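Local coordinates for beta-N-acetylglucosaminidase (Thermotoga maritima, PDB 3WO8), which probably hydrolyses N-acetyl-beta-D-hexosaminides, releasing their terminal non-reducing N-acetyl-D-hexosamine residues, at residues 30-33 with 34-38; 201-204 with 205-208. All blocks are in the same frame, centred on the assembly; numbering follows the deposited sequence.

From the N terminus, the chain first forms contact 1 within helix 29-37, the link between strands 20-24 and 42-45 at the start of the TIM barrel. Contact 2 comes much later, in the first turns of helix 203-211, which lies in the chain between barrel strands 167-173 and 216-219, after strand 189-190 and helix 194-199. Each closes no more than local helical turns between neighbouring residues. The two stand in series, neither nested nor crossing, and do not touch: their centres are about 37 Å apart. Both belong to the glycosyl hydrolase family 3 N-terminal domain. Contact 1 faces helices 53-66 and 292-304, whereas contact 2 packs against helix 147-164 and strand 167-173.

Contact 1 of 2, residues 30-33 with 34-38; sequences EVKE and IIRKY
Lys32 and Arg36 meet one turn apart on helix 29-37, the helix of the first beta-alpha-beta unit of the TIM barrel. NH2 of Arg36 approaches CB of Lys32 at 4.0 Å, and this CB lies over one face of the guanidinium, displaced toward its rim. A bend at chi3 (-101°) folds the arginine back in this way. Its CG also passes 3.2 Å from Lys32 O, the same oxygen that accepts the backbone hydrogen bond from Arg36 N at 3.0 Å. The two cationic ends do not touch each other. Each has a long, weak ion pair instead: Lys32 with Glu470 near the C-terminal end of the chain, Arg36 with Glu29.

Glu33 contributes mainly through its backbone. Its carbonyl O takes a hydrogen bond from Lys37 N (2.9 Å), while the carboxylate reaches outward on an exposed, extended chain and stays short of contact with the Arg36 guanidinium.

Ile34 N donates a hydrogen bond to Glu30 O at 3.0 Å. With CG1 of Ile34 anti to the carbonyl carbon (chi1 -68°), that branch comes down beside the same oxygen, and the side chain packs on Leu292 and Pro293 of helix 292-304.

The buried side of the helix is apolar. Val31 and Ile35 run alongside each other, Val31 CG1 3.7 Å from Ile35 CD1; both press on Phe24 of strand 20-24, and Ile35 also meets Phe59 and Phe62. At Tyr38 the chain leaves helical geometry, yet Tyr38 N still donates a hydrogen bond to Ile34 O at 3.1 Å.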
# COMPACT_ATOMS: atom_id res chain seq x y z
N GLU B 30 20.93 -12.48 12.77
CA GLU B 30 20.43 -13.53 13.66
C GLU B 30 19.26 -14.26 12.98
O GLU B 30 19.23 -15.50 12.94
CB GLU B 30 19.99 -12.93 15.01
CG GLU B 30 19.50 -13.93 16.06
CD GLU B 30 19.02 -13.24 17.34
OE1 GLU B 30 19.53 -12.15 17.64
OE2 GLU B 30 18.14 -13.75 18.05
N VAL B 31 18.34 -13.49 12.41
CA VAL B 31 17.14 -14.02 11.78
C VAL B 31 17.51 -14.96 10.66
O VAL B 31 17.00 -16.09 10.59
CB VAL B 31 16.25 -12.89 11.24
CG1 VAL B 31 15.17 -13.44 10.32
CG2 VAL B 31 15.59 -12.13 12.39
N LYS B 32 18.40 -14.50 9.80
CA LYS B 32 18.96 -15.31 8.72
C LYS B 32 19.60 -16.60 9.25
O LYS B 32 19.48 -17.65 8.61
CB LYS B 32 20.03 -14.56 7.94
CG LYS B 32 19.58 -13.29 7.23
CD LYS B 32 20.60 -12.90 6.15
CE LYS B 32 20.85 -11.40 6.04
NZ LYS B 32 21.72 -11.11 4.87
N GLU B 33 20.28 -16.51 10.39
CA GLU B 33 21.00 -17.67 10.93
C GLU B 33 20.05 -18.75 11.45
O GLU B 33 20.21 -19.90 11.10
CB GLU B 33 22.04 -17.25 11.96
CG GLU B 33 23.27 -16.61 11.31
CD GLU B 33 24.23 -15.90 12.29
OE1 GLU B 33 25.39 -15.64 11.91
OE2 GLU B 33 23.86 -15.59 13.45
N ILE B 34 19.05 -18.37 12.24
CA ILE B 34 18.02 -19.29 12.67
C ILE B 34 17.45 -19.95 11.45
O ILE B 34 17.21 -21.13 11.46
CB ILE B 34 16.85 -18.58 13.38
CG1 ILE B 34 17.28 -17.99 14.71
CG2 ILE B 34 15.69 -19.53 13.64
CD1 ILE B 34 17.41 -19.04 15.81
N ILE B 35 17.20 -19.18 10.40
CA ILE B 35 16.44 -19.71 9.26
C ILE B 35 17.27 -20.73 8.50
O ILE B 35 16.75 -21.81 8.17
CB ILE B 35 15.86 -18.58 8.36
CG1 ILE B 35 14.62 -17.97 9.04
CG2 ILE B 35 15.44 -19.10 6.98
CD1 ILE B 35 14.25 -16.58 8.56
N ARG B 36 18.53 -20.43 8.26
CA ARG B 36 19.40 -21.40 7.59
C ARG B 36 19.64 -22.64 8.47
O ARG B 36 19.62 -23.76 7.96
CB ARG B 36 20.74 -20.79 7.23
CG ARG B 36 20.62 -19.55 6.37
CD ARG B 36 21.92 -19.13 5.70
NE ARG B 36 22.57 -18.01 6.40
CZ ARG B 36 22.95 -16.87 5.83
NH1 ARG B 36 22.76 -16.65 4.53
NH2 ARG B 36 23.53 -15.93 6.56
N LYS B 37 19.82 -22.44 9.78
CA LYS B 37 20.19 -23.54 10.68
C LYS B 37 19.07 -24.55 10.83
O LYS B 37 19.22 -25.69 10.47
CB LYS B 37 20.58 -23.04 12.07
CG LYS B 37 21.41 -24.05 12.86
CD LYS B 37 21.20 -23.92 14.36
CE LYS B 37 22.43 -24.34 15.16
NZ LYS B 37 22.65 -23.45 16.34
N TYR B 38 17.94 -24.10 11.36
CA TYR B 38 16.72 -24.90 11.40
C TYR B 38 16.05 -24.38 10.16
O TYR B 38 16.44 -23.33 9.66
CB TYR B 38 15.90 -24.58 12.63
CG TYR B 38 16.73 -24.38 13.89
CD1 TYR B 38 17.22 -23.13 14.23
CD2 TYR B 38 17.03 -25.45 14.74
CE1 TYR B 38 17.98 -22.94 15.38
CE2 TYR B 38 17.78 -25.26 15.89
CZ TYR B 38 18.25 -24.00 16.21
OH TYR B 38 18.98 -23.77 17.36

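Contact 2 of 2, residues 201-204 with 205-208; sequences DLLP and FRKV
Phe205 of helix 203-211 turns a ring edge to the backbone carbonyl of Asp201, in the TIM barrel domain: CD1 lies 3.2 Å from Asp201 O, which sits in the plane of the ring. This is the tight, buried side. The same ring meets Phe173 edge-to-face, and Pro204 and Val208 pack on helix 147-164. Between these two, Val208 N gives Pro204 O a hydrogen bond of 3.0 Å.

The other side, partly exposed, is looser and built from long chains. CD1 of Leu203 lies over one face of the Arg206 guanidinium, displaced to one side of its centre and 3.8 Å from NH2. A bend at chi3 (-100°) turns that group back toward Leu203, where its NH2 also donates a hydrogen bond to Trp198 O and the group makes a cation-pi contact with the Trp198 ring. With an alanine here, Leu203 CD1 would probably lose its flat neighbour, and Trp198 both its cation and the donor to its carbonyl. Lys207 passes the leucine obliquely and pairs its NZ with Glu210 in a salt bridge; its CD touches Leu203 CD1 at 3.6 Å.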
# COMPACT_ATOMS: atom_id res chain seq x y z
N ASP B 201 -20.87 -22.34 17.39
CA ASP B 201 -19.47 -21.95 17.11
C ASP B 201 -18.77 -22.74 16.00
O ASP B 201 -17.92 -22.19 15.28
CB ASP B 201 -18.63 -22.06 18.40
CG ASP B 201 -19.25 -21.29 19.55
OD1 ASP B 201 -20.42 -21.60 19.92
OD2 ASP B 201 -18.58 -20.35 20.05
N LEU B 202 -19.10 -24.02 15.89
CA LEU B 202 -18.45 -24.89 14.90
C LEU B 202 -19.17 -24.83 13.58
O LEU B 202 -18.61 -25.27 12.58
CB LEU B 202 -18.36 -26.34 15.38
CG LEU B 202 -17.30 -26.59 16.43
CD1 LEU B 202 -17.77 -27.65 17.39
CD2 LEU B 202 -16.02 -27.04 15.78
N LEU B 203 -20.39 -24.31 13.57
CA LEU B 203 -21.14 -24.23 12.34
C LEU B 203 -20.26 -23.69 11.21
O LEU B 203 -20.01 -24.42 10.24
CB LEU B 203 -22.48 -23.47 12.49
CG LEU B 203 -23.27 -23.42 11.18
CD1 LEU B 203 -23.36 -24.80 10.56
CD2 LEU B 203 -24.69 -22.89 11.34
N PRO B 204 -19.68 -22.48 11.37
CA PRO B 204 -18.80 -21.93 10.34
C PRO B 204 -17.59 -22.80 10.00
O PRO B 204 -17.17 -22.83 8.85
CB PRO B 204 -18.31 -20.61 10.96
CG PRO B 204 -19.26 -20.29 12.06
CD PRO B 204 -19.61 -21.65 12.59
N PHE B 205 -17.02 -23.48 10.98
CA PHE B 205 -15.81 -24.30 10.73
C PHE B 205 -16.17 -25.50 9.86
O PHE B 205 -15.39 -25.93 9.02
CB PHE B 205 -15.12 -24.70 12.06
CG PHE B 205 -14.50 -23.53 12.80
CD1 PHE B 205 -15.25 -22.75 13.67
CD2 PHE B 205 -13.19 -23.16 12.56
CE1 PHE B 205 -14.68 -21.65 14.30
CE2 PHE B 205 -12.62 -22.08 13.20
CZ PHE B 205 -13.37 -21.31 14.06
N ARG B 206 -17.40 -25.98 10.05
CA ARG B 206 -17.89 -27.12 9.30
C ARG B 206 -18.15 -26.70 7.89
O ARG B 206 -17.74 -27.38 6.96
CB ARG B 206 -19.22 -27.64 9.89
CG ARG B 206 -19.19 -27.86 11.39
CD ARG B 206 -20.19 -28.86 11.87
NE ARG B 206 -21.42 -28.30 12.43
CZ ARG B 206 -22.64 -28.56 11.97
NH1 ARG B 206 -22.80 -29.34 10.92
NH2 ARG B 206 -23.71 -28.05 12.56
N LYS B 207 -18.86 -25.59 7.75
CA LYS B 207 -19.23 -25.11 6.42
C LYS B 207 -18.01 -24.82 5.56
O LYS B 207 -17.90 -25.36 4.45
CB LYS B 207 -20.22 -23.93 6.47
CG LYS B 207 -21.69 -24.37 6.37
CD LYS B 207 -22.09 -25.53 7.31
CE LYS B 207 -23.44 -26.20 6.96
NZ LYS B 207 -23.31 -27.64 6.58
N VAL B 208 -17.05 -24.05 6.07
CA VAL B 208 -15.84 -23.78 5.28
C VAL B 208 -15.08 -25.05 4.98
O VAL B 208 -14.58 -25.25 3.86
CB VAL B 208 -14.87 -22.77 5.96
CG1 VAL B 208 -13.57 -22.60 5.15
CG2 VAL B 208 -15.54 -21.43 6.13